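Local coordinates for hypothetical protein (Parabacteroides distasonis, PDB 4JM1) that is of unknown function but adopts a small alpha/beta fold resembling the prodomain of alpha-lytic protease, at residues 18-23 with 72-77; 23-28 with 57-62; 28-33 with 62-67. All coordinates share one frame; numbering follows the deposited sequence. Where two conformers were deposited one is given.

Contact 1: residues 18-23 with 72-77; sequences AVTDNG and GAVVGK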
# COMPACT_ATOMS: atom_id res chain seq x y z
N ALA A 18 4.08 2.06 3.24
CA ALA A 18 5.33 2.70 2.85
C ALA A 18 5.38 2.89 1.35
O ALA A 18 4.91 2.04 0.60
CB ALA A 18 6.53 1.88 3.29
N VAL A 19 5.96 4.00 0.91
CA VAL A 19 6.35 4.15 -0.51
C VAL A 19 7.74 3.57 -0.69
O VAL A 19 8.66 3.81 0.10
CB VAL A 19 6.26 5.62 -0.96
CG1 VAL A 19 6.85 5.83 -2.39
CG2 VAL A 19 4.82 6.12 -0.91
N THR A 20 7.89 2.80 -1.74
CA THR A 20 9.15 2.11 -2.00
C THR A 20 9.92 2.86 -3.09
O THR A 20 9.37 3.72 -3.82
CB THR A 20 8.88 0.63 -2.39
OG1 THR A 20 7.97 0.56 -3.50
CG2 THR A 20 8.29 -0.15 -1.21
N ASP A 21 11.21 2.54 -3.19
CA ASP A 21 12.08 3.28 -4.11
C ASP A 21 11.65 3.19 -5.57
O ASP A 21 11.88 4.10 -6.37
CB ASP A 21 13.55 2.81 -3.99
CG ASP A 21 14.20 3.21 -2.66
OD1 ASP A 21 13.65 4.07 -1.91
OD2 ASP A 21 15.26 2.61 -2.35
N ASN A 22 10.99 2.09 -5.92
CA ASN A 22 10.53 1.88 -7.28
C ASN A 22 9.18 2.52 -7.57
O ASN A 22 8.62 2.31 -8.65
CB ASN A 22 10.51 0.38 -7.62
CG ASN A 22 9.50 -0.40 -6.79
OD1 ASN A 22 8.80 0.15 -5.96
ND2 ASN A 22 9.45 -1.72 -7.01
N GLY A 23 8.66 3.31 -6.61
CA GLY A 23 7.49 4.15 -6.85
C GLY A 23 6.11 3.63 -6.51
O GLY A 23 5.13 4.26 -6.86
N GLY A 72 13.26 1.31 1.68
CA GLY A 72 13.04 1.41 0.24
C GLY A 72 12.33 0.26 -0.46
O GLY A 72 12.16 0.33 -1.65
N ALA A 73 11.95 -0.78 0.29
CA ALA A 73 11.34 -1.99 -0.30
C ALA A 73 10.49 -2.76 0.70
O ALA A 73 10.69 -2.65 1.92
CB ALA A 73 12.44 -2.90 -0.86
N VAL A 74 9.52 -3.50 0.19
CA VAL A 74 8.73 -4.40 1.02
C VAL A 74 8.75 -5.79 0.39
O VAL A 74 8.35 -5.98 -0.77
CB VAL A 74 7.29 -3.93 1.23
CG1 VAL A 74 6.53 -4.91 2.16
CG2 VAL A 74 7.26 -2.48 1.76
N VAL A 75 9.22 -6.76 1.16
CA VAL A 75 9.33 -8.14 0.68
C VAL A 75 8.09 -8.94 1.08
O VAL A 75 7.67 -8.93 2.25
CB VAL A 75 10.58 -8.80 1.27
CG1 VAL A 75 10.69 -10.28 0.83
CG2 VAL A 75 11.82 -8.03 0.88
N GLY A 76 7.49 -9.64 0.13
CA GLY A 76 6.36 -10.52 0.41
C GLY A 76 5.38 -10.61 -0.73
O GLY A 76 5.40 -9.80 -1.68
N LYS A 77 4.46 -11.56 -0.62
CA LYS A 77 3.48 -11.74 -1.67
C LYS A 77 2.55 -10.52 -1.75
O LYS A 77 2.04 -10.04 -0.74
CB LYS A 77 2.63 -12.97 -1.42
CG LYS A 77 1.77 -13.37 -2.62
CD LYS A 77 0.78 -14.48 -2.29
CE LYS A 77 0.01 -14.86 -3.47
NZ LYS A 77 -1.00 -15.85 -3.12
O HOH W 1 11.81 -0.56 -4.30
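The Asp21 carboxylate is the flat group that meets the other segment: Gly72 CA lies over one of its faces. Gly72 CA is almost equally far from its three atoms, with OD1 of Asp21 nearest at 3.5 Å. The Asn22 amide is held within its own segment and is met in its plane: Thr20 OG1 donates to Asn22 OD1 over a short 2.6 Å. The Gly72 carbonyl is approached from above its plane by Asp21 N, which stands 34° out of it. This bond, Asp21 N to Gly72 O, is 2.9 Å long and almost straight (176°). A water adds a second grip on the same oxygen. It donates to Gly72 O at 2.8 Å and accepts from Asn22 N, so it bridges the two loops.

Thr20 supplies the apolar part. Its OG1 takes the crowded position between the backbone N and the carbonyl carbon (chi1 55°) and serves Asn22. CG2 is therefore turned to the other segment. Thr20 CG2 rests on Ala73 CA at 3.7 Å and meets Val74 CG2 tip to tip at 3.9 Å. Val74 also packs on Val26 of strand 24-29 and on Phe69 of strand 68-70. The backbone of Gly72 has a positive phi, which favours glycine, and a CB there would strike the Asp21 carboxylate.

Residues 20-23 form a type I beta turn, closed by Gly23 N to Thr20 O at 2.9 Å. The turn joins the antiparallel strands 16-19 and 24-29. The contact thus sets one beta hairpin connection against another, the one between strands 68-70 and 73-75.

Contact 2: residues 23-28 with 57-62; sequences GFLVIA and KGVLIV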
# COMPACT_ATOMS: atom_id res chain seq x y z
N GLY A 23 8.66 3.31 -6.61
CA GLY A 23 7.49 4.15 -6.85
C GLY A 23 6.11 3.63 -6.51
O GLY A 23 5.13 4.26 -6.86
N PHE A 24 6.04 2.48 -5.85
CA PHE A 24 4.75 1.94 -5.42
C PHE A 24 4.45 2.31 -3.97
O PHE A 24 5.36 2.42 -3.14
CB PHE A 24 4.69 0.42 -5.60
CG PHE A 24 4.66 -0.02 -7.04
CD1 PHE A 24 5.82 -0.25 -7.74
CD2 PHE A 24 3.48 -0.19 -7.70
CE1 PHE A 24 5.81 -0.65 -9.08
CE2 PHE A 24 3.44 -0.58 -9.05
CZ PHE A 24 4.60 -0.83 -9.72
N LEU A 25 3.17 2.46 -3.69
CA LEU A 25 2.68 2.59 -2.31
C LEU A 25 2.23 1.21 -1.88
O LEU A 25 1.31 0.64 -2.47
CB LEU A 25 1.53 3.60 -2.21
CG LEU A 25 0.82 3.70 -0.86
CD1 LEU A 25 1.78 4.02 0.28
CD2 LEU A 25 -0.30 4.76 -0.96
N VAL A 26 2.91 0.68 -0.87
CA VAL A 26 2.66 -0.65 -0.34
C VAL A 26 1.89 -0.52 0.98
O VAL A 26 2.31 0.24 1.88
CB VAL A 26 3.94 -1.44 -0.11
CG1 VAL A 26 3.62 -2.84 0.47
CG2 VAL A 26 4.76 -1.56 -1.41
N ILE A 27 0.74 -1.20 1.04
CA ILE A 27 -0.17 -1.13 2.16
C ILE A 27 -0.38 -2.53 2.73
O ILE A 27 -0.81 -3.43 2.00
CB ILE A 27 -1.48 -0.45 1.75
CG1 ILE A 27 -1.18 1.00 1.25
CG2 ILE A 27 -2.47 -0.44 2.91
CD1 ILE A 27 -2.33 1.76 0.66
N ALA A 28 -0.10 -2.68 4.02
CA ALA A 28 -0.20 -3.96 4.72
C ALA A 28 -1.49 -3.98 5.54
O ALA A 28 -1.72 -3.10 6.37
CB ALA A 28 1.02 -4.19 5.61
N LYS A 57 3.34 4.89 -8.99
CA LYS A 57 3.11 3.92 -10.07
C LYS A 57 1.91 3.04 -9.81
O LYS A 57 1.33 2.48 -10.73
CB LYS A 57 4.35 3.06 -10.27
CG LYS A 57 5.48 3.86 -10.86
CD LYS A 57 6.63 2.98 -11.23
CE LYS A 57 7.75 3.80 -11.80
NZ LYS A 57 9.00 3.01 -11.80
N GLY A 58 1.54 2.89 -8.53
CA GLY A 58 0.42 2.05 -8.20
C GLY A 58 0.40 1.81 -6.71
O GLY A 58 1.24 2.34 -5.98
N VAL A 59 -0.58 1.03 -6.26
CA VAL A 59 -0.68 0.52 -4.90
C VAL A 59 -0.57 -1.00 -4.94
O VAL A 59 -1.16 -1.67 -5.82
CB VAL A 59 -2.01 0.94 -4.25
CG1 VAL A 59 -2.37 0.07 -3.01
CG2 VAL A 59 -1.93 2.43 -3.91
N LEU A 60 0.17 -1.53 -3.96
CA LEU A 60 0.33 -2.95 -3.73
C LEU A 60 -0.21 -3.25 -2.35
O LEU A 60 0.16 -2.56 -1.39
CB LEU A 60 1.80 -3.40 -3.86
CG LEU A 60 2.48 -2.94 -5.15
CD1 LEU A 60 3.99 -3.22 -5.03
CD2 LEU A 60 1.85 -3.58 -6.40
N ILE A 61 -1.05 -4.28 -2.23
CA ILE A 61 -1.52 -4.77 -0.95
C ILE A 61 -0.72 -6.01 -0.55
O ILE A 61 -0.50 -6.89 -1.37
CB ILE A 61 -3.03 -5.11 -0.96
CG1 ILE A 61 -3.85 -3.94 -1.55
CG2 ILE A 61 -3.51 -5.53 0.47
CD1 ILE A 61 -3.88 -2.64 -0.75
N VAL A 62 -0.26 -6.01 0.70
CA VAL A 62 0.40 -7.16 1.28
C VAL A 62 -0.26 -7.50 2.64
O VAL A 62 -1.02 -6.70 3.20
CB VAL A 62 1.94 -6.88 1.49
CG1 VAL A 62 2.66 -6.62 0.14
CG2 VAL A 62 2.21 -5.77 2.51
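Leu60 O has the shortest bond of the ladder. It accepts one hydrogen bond, from Ile27 N at 2.8 Å and nearly along the C=O axis, plus one CA-H...O contact from Val26. Leu25 O and Ile27 O are likewise gripped by two donors each. Strand 24-28 runs parallel to 58-62 within a beta-alpha-beta unit. The ladder goes on with Leu25 N to Gly58 O, Leu60 N to Leu25 O and Val62 N to Ile27 O. The short strands cross at -25°.

Leu25, Ile27, Val59 and Ile61 share one face of the sheet. Leu25 CB and Val59 CG2 touch, the two side chains running alongside one another. Ile27 CD1 reaches obliquely to Val59 CG1 at 4.0 Å. Helices 38-50 and 3-9 pack on this face.

The other face carries Phe24, Val26, Ala28, Leu60 and Val62. Leu60 CD1 touches Phe24 CB at 3.8 Å. Val62 CG2 sits in the crowded position between its backbone N and carbonyl carbon, and it meets Ala28 CB at 3.7 Å and Val26 CG1 at 3.8 Å.

At the N-terminal start of the ladder Lys57 N donates to Gly23 O at 2.9 Å. Lys57 CB stands over the face of the Phe24 ring, 4.0 Å from its centroid and 13° off the normal: a CH-pi contact.

Contact 3: residues 28-33 with 62-67; sequences AIDADS and VDIKNA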
# COMPACT_ATOMS: atom_id res chain seq x y z
N ALA A 28 -0.10 -2.68 4.02
CA ALA A 28 -0.20 -3.96 4.72
C ALA A 28 -1.49 -3.98 5.54
O ALA A 28 -1.72 -3.10 6.37
CB ALA A 28 1.02 -4.19 5.61
N ILE A 29 -2.30 -5.01 5.32
CA ILE A 29 -3.57 -5.23 6.00
C ILE A 29 -3.59 -6.59 6.71
O ILE A 29 -2.77 -7.49 6.43
CB ILE A 29 -4.78 -5.14 5.00
CG1 ILE A 29 -4.69 -6.25 3.94
CG2 ILE A 29 -4.84 -3.76 4.35
CD1 ILE A 29 -6.00 -6.49 3.21
N ASP A 30 -4.52 -6.72 7.66
CA ASP A 30 -4.72 -8.00 8.33
C ASP A 30 -5.62 -8.89 7.46
O ASP A 30 -6.83 -9.03 7.69
CB ASP A 30 -5.32 -7.79 9.73
CG ASP A 30 -5.30 -9.05 10.57
OD1 ASP A 30 -4.59 -10.03 10.22
OD2 ASP A 30 -6.02 -9.05 11.59
N ALA A 31 -5.02 -9.49 6.44
CA ALA A 31 -5.77 -10.20 5.41
C ALA A 31 -6.20 -11.59 5.86
O ALA A 31 -5.44 -12.31 6.46
CB ALA A 31 -4.93 -10.31 4.14
N ASP A 32 -7.42 -11.95 5.47
CA ASP A 32 -7.93 -13.32 5.68
C ASP A 32 -7.58 -14.27 4.53
O ASP A 32 -7.67 -15.50 4.69
CB ASP A 32 -9.46 -13.28 5.85
CG ASP A 32 -9.92 -12.62 7.15
OD1 ASP A 32 -9.10 -12.44 8.09
OD2 ASP A 32 -11.11 -12.28 7.24
N SER A 33 -7.20 -13.72 3.38
CA SER A 33 -6.92 -14.49 2.16
C SER A 33 -5.57 -14.11 1.59
O SER A 33 -5.02 -13.07 1.94
CB SER A 33 -8.02 -14.24 1.11
OG SER A 33 -9.32 -14.47 1.63
N VAL A 62 -0.26 -6.01 0.70
CA VAL A 62 0.40 -7.16 1.28
C VAL A 62 -0.26 -7.50 2.64
O VAL A 62 -1.02 -6.70 3.20
CB VAL A 62 1.94 -6.88 1.49
CG1 VAL A 62 2.66 -6.62 0.14
CG2 VAL A 62 2.21 -5.77 2.51
N ASP A 63 -0.01 -8.73 3.11
CA ASP A 63 -0.51 -9.17 4.42
C ASP A 63 0.49 -8.75 5.48
O ASP A 63 1.66 -9.14 5.41
CB ASP A 63 -0.72 -10.69 4.39
CG ASP A 63 -1.43 -11.23 5.63
OD1 ASP A 63 -1.54 -10.54 6.67
OD2 ASP A 63 -1.91 -12.38 5.54
N ILE A 64 0.02 -7.99 6.47
CA ILE A 64 0.85 -7.60 7.61
C ILE A 64 1.52 -8.81 8.31
O ILE A 64 2.61 -8.68 8.88
CB ILE A 64 0.02 -6.79 8.65
CG1 ILE A 64 0.91 -6.07 9.67
CG2 ILE A 64 -1.04 -7.69 9.38
CD1 ILE A 64 1.72 -4.89 9.10
N LYS A 65 0.88 -9.96 8.23
CA LYS A 65 1.37 -11.16 8.90
C LYS A 65 2.56 -11.81 8.21
O LYS A 65 3.20 -12.69 8.81
CB LYS A 65 0.26 -12.19 9.07
CG LYS A 65 -0.89 -11.72 9.98
CD LYS A 65 -1.97 -12.76 10.16
CE LYS A 65 -2.76 -13.06 8.90
NZ LYS A 65 -3.39 -11.80 8.31
N ASN A 66 2.88 -11.42 6.98
CA ASN A 66 4.07 -12.01 6.39
C ASN A 66 4.99 -11.07 5.63
O ASN A 66 6.13 -11.43 5.33
CB ASN A 66 3.72 -13.22 5.53
CG ASN A 66 2.81 -12.86 4.40
OD1 ASN A 66 3.12 -11.93 3.62
ND2 ASN A 66 1.69 -13.54 4.30
N ALA A 67 4.59 -9.84 5.43
CA ALA A 67 5.39 -8.87 4.73
C ALA A 67 6.56 -8.40 5.59
O ALA A 67 6.42 -8.25 6.82
CB ALA A 67 4.52 -7.68 4.34
O HOH W 2 -2.44 -13.24 2.98
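The two strands finish their parallel pairing here and turn apart, their touching parts running 70° from each other. Two backbone bonds close the ladder: Ile29 N to Val62 O, and Ile64 N to Ile29 O at 2.8 Å. Beyond them Asp30 is the centre of an inverse gamma turn.

Lys65 carries the side-chain contact. Its chain bends at chi3 (-68°) and chi4 (-56°), which curls NZ back over the turn. Three oxygens grip Lys65 NZ: Asp30 OD1 at 2.9 Å, Ala31 O at 2.8 Å and Asp63 OD1 at 2.8 Å. Asp63 OD2 adds a weak fourth bond. Asp30 OD1 uses its anti lone pair, Asp63 OD1 its syn one, and Ala31 O is met on a lone pair in its plane. The ammonium group probably offsets the repulsion between the two aspartates.

Asp63 has a second task. Its CG is anti to the backbone N, and Asp63 OD1 also accepts from Lys65 N at 2.9 Å, making an Asx turn. That donor comes from above the carboxylate plane. A water joins Asp63 OD2 to Ser33 O. The carboxylate is thus held by backbone, lysine and water, with Ala31 CB packed against it.

Ile64 makes the apolar part: its CD1 touches Ala28 CB at 3.6 Å, while its CG2 rests on Ile29 O at 3.4 Å.

Tyr37 packs on Ile29 and Ala31, and Glu15 meets Asp30 and Ile64. The contact marks where the chain leaves the sheet after strand 24-29, towards helix 38-50, and after strand 58-63, towards strand 68-70.

In the fold
Contacts 2 and 3 use the same pair of parallel strands, 24-29 and 58-63, and share Ala28 and Val62; their centres lie about 13 Å apart. Contact 2 sits near the centre of the chain, and contact 3 is at the strand ends. Contact 1 shares Gly23 with contact 2; its centre is about 7 Å from that of contact 2 and about 15 Å from that of contact 3. Along the chain, contacts 2 and 3 alternate their segments, and both are nested inside the loop closed by contact 1. The two strands of the beta-alpha-beta unit are the middle pair of the four-stranded sheet, between 16-19 and 78-83. Contact 1 brings the small two-stranded sheet, 68-70 and 73-75, against it.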